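Local atomic coordinates of uncharacterized protein (Magnetospirillum magneticum, PDB entry 3BHW), a protein that probably forms part of a type 1 BREX defence system, which protects bacteria from double-stranded DNA phage by preventing replication of the phage DNA. Residues K57-S60 against S61-N65; F113-F116 against R117-P121. One frame throughout, in Å; residues are numbered along the deposited sequence.

Both contacts join residues close in sequence, one on a regular helix and the other in a loop. Contact 1 comes first along the chain, on helix 57-67; contact 2 follows in the connection between helix 99-112 and helix 122-135. Their centres are 33 Å apart, on opposite sides of the centre of the chain, and their nearest atoms remain about 19 Å from each other, so neither touches the other. Both belong to the BrxA region of this largely helical, strand-free protein. As local contacts they contrast hydrogen-bonded turns of helix in contact 1 with packing, without a hydrogen bond between the two segments, in contact 2.

Contact 1: residues K57-S60 against S61-N65; sequences KRQS and SLMRN
The flat amide of Gln59 has the thioether of Met63 alongside it, the two side chains pointing the same way from successive turns of one helix. Met63 CE comes within 3.5 Å of Gln59 CD, but the approach of the methyl group to this side chain is too close to be taken at face value, and the fit in detail is doubtful. Gln59 runs beside Met63 with CG anti to its own backbone N (chi1 -167°) and the rest of the chain extended. The second flat group is the carbonyl of Lys57, met from more than one direction. Ser61 N gives the helical hydrogen bond to Lys57 O at 3.0 Å, tilted somewhat from the carbonyl plane. In the conformers described here, Ser61 OG adds a bond of 2.7 Å to Lys57 O, and Ser60 OG, held above the carbonyl plane, contributes another at 2.9 Å. One oxygen would then accept three bonds, although each serine was modelled in two conformations and the hydroxyl bonds may not be permanent. Torsion explains the Ser61 bond: with chi1 at -53° its OG lies beside the backbone N and faces back down the helix. The backbone pattern continues regularly as Leu62 N binds Arg58 O at 2.9 Å, Met63 N binds Gln59 O and Arg64 N binds Ser60 O, the i to i+4 bonding of an alpha-helix. Around this turn, Met63 and Arg64 lean on helix 19-31, where both touch Ile25, while Arg64 also makes a cation-pi contact with Trp38 of helix 35-43. Lys57 forms a salt bridge with Glu43 at the end of that same helix, and Leu62 meets His97 of helix 83-97, so that helix 57-67 packs among three others.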
loop_
_atom_site.group_PDB
_atom_site.type_symbol
_atom_site.label_atom_id
_atom_site.label_comp_id
_atom_site.label_asym_id
_atom_site.label_seq_id
_atom_site.Cartn_x
_atom_site.Cartn_y
_atom_site.Cartn_z
ATOM N N LYS A 57 -16.911 -5.134 4.742
ATOM C CA LYS A 57 -16.338 -6.380 4.233
ATOM C C LYS A 57 -15.274 -6.150 3.157
ATOM O O LYS A 57 -14.276 -6.850 3.129
ATOM C CB LYS A 57 -17.438 -7.271 3.655
ATOM C CG LYS A 57 -18.548 -7.621 4.643
ATOM C CD LYS A 57 -19.599 -8.517 4.023
ATOM C CE LYS A 57 -20.913 -8.490 4.815
ATOM N NZ LYS A 57 -21.467 -9.873 4.833
ATOM N N ARG A 58 -15.538 -5.207 2.249
ATOM C CA ARG A 58 -14.635 -4.941 1.129
ATOM C C ARG A 58 -13.264 -4.429 1.585
ATOM O O ARG A 58 -12.209 -4.855 1.084
ATOM C CB ARG A 58 -15.287 -3.952 0.169
ATOM C CG ARG A 58 -16.264 -4.629 -0.804
ATOM C CD ARG A 58 -17.059 -3.611 -1.610
ATOM N NE ARG A 58 -16.157 -2.752 -2.381
ATOM C CZ ARG A 58 -15.884 -1.482 -2.085
ATOM N NH1 ARG A 58 -15.045 -0.798 -2.844
ATOM N NH2 ARG A 58 -16.452 -0.888 -1.040
ATOM N N GLN A 59 -13.291 -3.506 2.541
ATOM C CA GLN A 59 -12.071 -2.920 3.061
ATOM C C GLN A 59 -11.205 -4.015 3.692
ATOM O O GLN A 59 -10.017 -4.108 3.405
ATOM C CB GLN A 59 -12.446 -1.821 4.051
ATOM C CG GLN A 59 -11.351 -0.868 4.505
ATOM C CD GLN A 59 -11.829 -0.033 5.711
ATOM O OE1 GLN A 59 -11.121 0.098 6.691
ATOM N NE2 GLN A 59 -13.062 0.470 5.654
ATOM N N SER A 60 -11.802 -4.874 4.521
ATOM C CA SER A 60 -11.031 -5.956 5.146
ATOM C C SER A 60 -10.503 -6.954 4.119
ATOM O O SER A 60 -9.418 -7.526 4.298
ATOM C CB SER A 60 -11.826 -6.668 6.238
ATOM O OG SER A 60 -13.067 -7.096 5.726
ATOM N N SER A 61 -11.253 -7.180 3.047
ATOM C CA SER A 61 -10.779 -8.063 1.988
ATOM C C SER A 61 -9.537 -7.453 1.369
ATOM O O SER A 61 -8.537 -8.128 1.190
ATOM C CB SER A 61 -11.858 -8.250 0.939
ATOM O OG SER A 61 -13.032 -8.660 1.592
ATOM N N LEU A 62 -9.603 -6.159 1.079
ATOM C CA LEU A 62 -8.434 -5.428 0.549
ATOM C C LEU A 62 -7.173 -5.544 1.443
ATOM O O LEU A 62 -6.148 -5.997 0.992
ATOM C CB LEU A 62 -8.832 -3.967 0.320
ATOM C CG LEU A 62 -7.694 -3.063 -0.137
ATOM C CD1 LEU A 62 -7.207 -3.435 -1.532
ATOM C CD2 LEU A 62 -8.027 -1.569 0.005
ATOM N N MET A 63 -7.337 -5.225 2.721
ATOM C CA MET A 63 -6.183 -5.250 3.653
ATOM C C MET A 63 -5.613 -6.683 3.716
ATOM O O MET A 63 -4.397 -6.880 3.759
ATOM C CB MET A 63 -6.670 -4.763 5.017
ATOM C CG MET A 63 -7.321 -3.392 4.973
ATOM S SD MET A 63 -7.443 -2.569 6.628
ATOM C CE MET A 63 -8.594 -1.287 6.347
ATOM N N ARG A 64 -6.484 -7.694 3.673
ATOM C CA ARG A 64 -6.028 -9.088 3.664
ATOM C C ARG A 64 -5.374 -9.454 2.325
ATOM O O ARG A 64 -4.310 -10.075 2.291
ATOM C CB ARG A 64 -7.187 -10.055 3.927
ATOM C CG ARG A 64 -6.703 -11.525 3.987
ATOM C CD ARG A 64 -7.883 -12.518 3.812
ATOM N NE ARG A 64 -7.386 -13.896 3.770
ATOM C CZ ARG A 64 -8.165 -14.977 3.754
ATOM N NH1 ARG A 64 -9.484 -14.837 3.746
ATOM N NH2 ARG A 64 -7.621 -16.196 3.711
ATOM N N ASN A 65 -6.038 -9.108 1.223
ATOM C CA ASN A 65 -5.487 -9.371 -0.102
ATOM C C ASN A 65 -4.106 -8.741 -0.216
ATOM O O ASN A 65 -3.155 -9.353 -0.760
ATOM C CB ASN A 65 -6.412 -8.879 -1.209
ATOM C CG ASN A 65 -7.630 -9.740 -1.370
ATOM O OD1 ASN A 65 -8.650 -9.299 -1.909
ATOM N ND2 ASN A 65 -7.555 -10.955 -0.870
#

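Contact 2: residues F113-F116 against R117-P121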
loop_
_atom_site.group_PDB
_atom_site.type_symbol
_atom_site.label_atom_id
_atom_site.label_comp_id
_atom_site.label_asym_id
_atom_site.label_seq_id
_atom_site.Cartn_x
_atom_site.Cartn_y
_atom_site.Cartn_z
ATOM N N PHE A 113 11.873 13.773 -6.942
ATOM C CA PHE A 113 12.960 13.933 -5.970
ATOM C C PHE A 113 14.221 14.460 -6.657
ATOM O O PHE A 113 15.281 14.619 -6.026
ATOM C CB PHE A 113 13.229 12.629 -5.220
ATOM C CG PHE A 113 12.328 12.415 -4.019
ATOM C CD1 PHE A 113 12.618 13.039 -2.822
ATOM C CD2 PHE A 113 11.186 11.616 -4.097
ATOM C CE1 PHE A 113 11.837 12.892 -1.717
ATOM C CE2 PHE A 113 10.392 11.434 -2.977
ATOM C CZ PHE A 113 10.710 12.079 -1.776
ATOM N N ARG A 114 14.120 14.720 -7.958
ATOM C CA ARG A 114 15.203 15.423 -8.586
ATOM C C ARG A 114 15.090 16.939 -8.446
ATOM O O ARG A 114 16.079 17.628 -8.522
ATOM C CB ARG A 114 15.406 15.010 -10.006
ATOM C CG ARG A 114 16.855 15.040 -10.287
ATOM C CD ARG A 114 17.077 14.538 -11.647
ATOM N NE ARG A 114 18.220 15.213 -12.195
ATOM C CZ ARG A 114 18.647 15.018 -13.425
ATOM N NH1 ARG A 114 19.702 15.656 -13.864
ATOM N NH2 ARG A 114 17.964 14.211 -14.254
ATOM N N MET A 115 13.880 17.452 -8.283
ATOM C CA MET A 115 13.724 18.900 -8.049
ATOM C C MET A 115 14.455 19.341 -6.794
ATOM O O MET A 115 14.841 18.516 -5.937
ATOM C CB MET A 115 12.249 19.237 -7.796
ATOM C CG MET A 115 11.288 19.303 -8.944
ATOM S SD MET A 115 9.689 19.199 -8.103
ATOM C CE MET A 115 9.362 20.868 -7.660
ATOM N N PHE A 116 14.641 20.648 -6.670
ATOM C CA PHE A 116 14.938 21.292 -5.396
ATOM C C PHE A 116 13.602 21.492 -4.692
ATOM O O PHE A 116 12.696 22.046 -5.309
ATOM C CB PHE A 116 15.601 22.645 -5.663
ATOM C CG PHE A 116 15.726 23.531 -4.441
ATOM C CD1 PHE A 116 16.540 23.170 -3.371
ATOM C CD2 PHE A 116 15.054 24.748 -4.386
ATOM C CE1 PHE A 116 16.666 23.997 -2.258
ATOM C CE2 PHE A 116 15.177 25.582 -3.285
ATOM C CZ PHE A 116 15.984 25.205 -2.215
ATOM N N ARG A 117 13.490 21.090 -3.434
ATOM C CA ARG A 117 12.204 21.103 -2.733
ATOM C C ARG A 117 11.186 20.356 -3.576
ATOM O O ARG A 117 10.300 20.975 -4.159
ATOM C CB ARG A 117 11.708 22.529 -2.494
ATOM C CG ARG A 117 12.747 23.445 -1.893
ATOM C CD ARG A 117 12.435 23.810 -0.486
ATOM N NE ARG A 117 13.217 25.002 -0.213
ATOM C CZ ARG A 117 13.462 25.516 0.982
ATOM N NH1 ARG A 117 14.213 26.598 1.068
ATOM N NH2 ARG A 117 12.969 24.954 2.075
ATOM N N PRO A 118 11.347 19.029 -3.681
ATOM C CA PRO A 118 10.401 18.227 -4.424
ATOM C C PRO A 118 8.984 18.397 -3.860
ATOM O O PRO A 118 8.792 18.529 -2.635
ATOM C CB PRO A 118 10.902 16.804 -4.215
ATOM C CG PRO A 118 12.318 16.914 -3.801
ATOM C CD PRO A 118 12.448 18.227 -3.112
ATOM N N ASP A 119 8.013 18.422 -4.766
ATOM C CA ASP A 119 6.611 18.364 -4.394
ATOM C C ASP A 119 5.839 17.373 -5.251
ATOM O O ASP A 119 6.362 16.827 -6.261
ATOM C CB ASP A 119 5.982 19.767 -4.428
ATOM C CG ASP A 119 6.036 20.425 -5.791
ATOM O OD1 ASP A 119 6.147 19.754 -6.825
ATOM O OD2 ASP A 119 5.914 21.670 -5.826
ATOM N N LEU A 120 4.586 17.140 -4.853
ATOM C CA LEU A 120 3.738 16.226 -5.600
ATOM C C LEU A 120 2.318 16.776 -5.638
ATOM O O LEU A 120 1.425 16.237 -5.022
ATOM C CB LEU A 120 3.788 14.839 -4.940
ATOM C CG LEU A 120 3.264 13.647 -5.756
ATOM C CD1 LEU A 120 4.205 13.367 -6.932
ATOM C CD2 LEU A 120 3.103 12.391 -4.896
ATOM N N PRO A 121 2.109 17.897 -6.344
ATOM C CA PRO A 121 0.761 18.446 -6.379
ATOM C C PRO A 121 -0.197 17.519 -7.115
ATOM O O PRO A 121 0.254 16.708 -7.935
ATOM C CB PRO A 121 0.960 19.776 -7.122
ATOM C CG PRO A 121 2.137 19.599 -7.904
ATOM C CD PRO A 121 3.049 18.746 -7.082
#
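Phe116 and Arg117, neighbours in sequence, lie side by side and point the same way, so that the aliphatic part of the arginine covers one face of the ring. Arg117 CG stands 3.5 Å from the centroid of the Phe116 ring and only 13° off its normal, a CH-pi contact close to the middle of the face. A bend at chi2 (-110°) of Arg117 carries the chain onward to the far end of the ring, where NE comes 3.4 Å from Phe116 CZ. The guanidinium plane is turned 70° from that of the ring, so the two flat groups are not stacked. Phe116 has a second modelled conformation, to which this geometry need not apply, and crystal neighbours touch Met115, Phe116 and Arg117. Phe113 and Pro118 are set differently: their side chains cross at about a right angle, with Phe113 CD1 4.0 Å from Pro118 CG. The same proline CG lies 3.7 Å from Phe113 CA on the inner side of the bend, with Met115 O a further neighbour. Met115 turns at chi3 to bring CE to 3.5 Å from Asp119 OD1. Outside hydrogen bonds, from the backbones of Pro118 and Leu120 to Leu172 and Tyr170 and from Gln112 to Asp119 O, probably fix 117-121. Contact across the bend is van der Waals in kind, mainly Pro118 on Phe113 and Met115 on Asp119, whereas the CH-pi pair orients two adjacent side chains; no hydrogen bond joins the two segments.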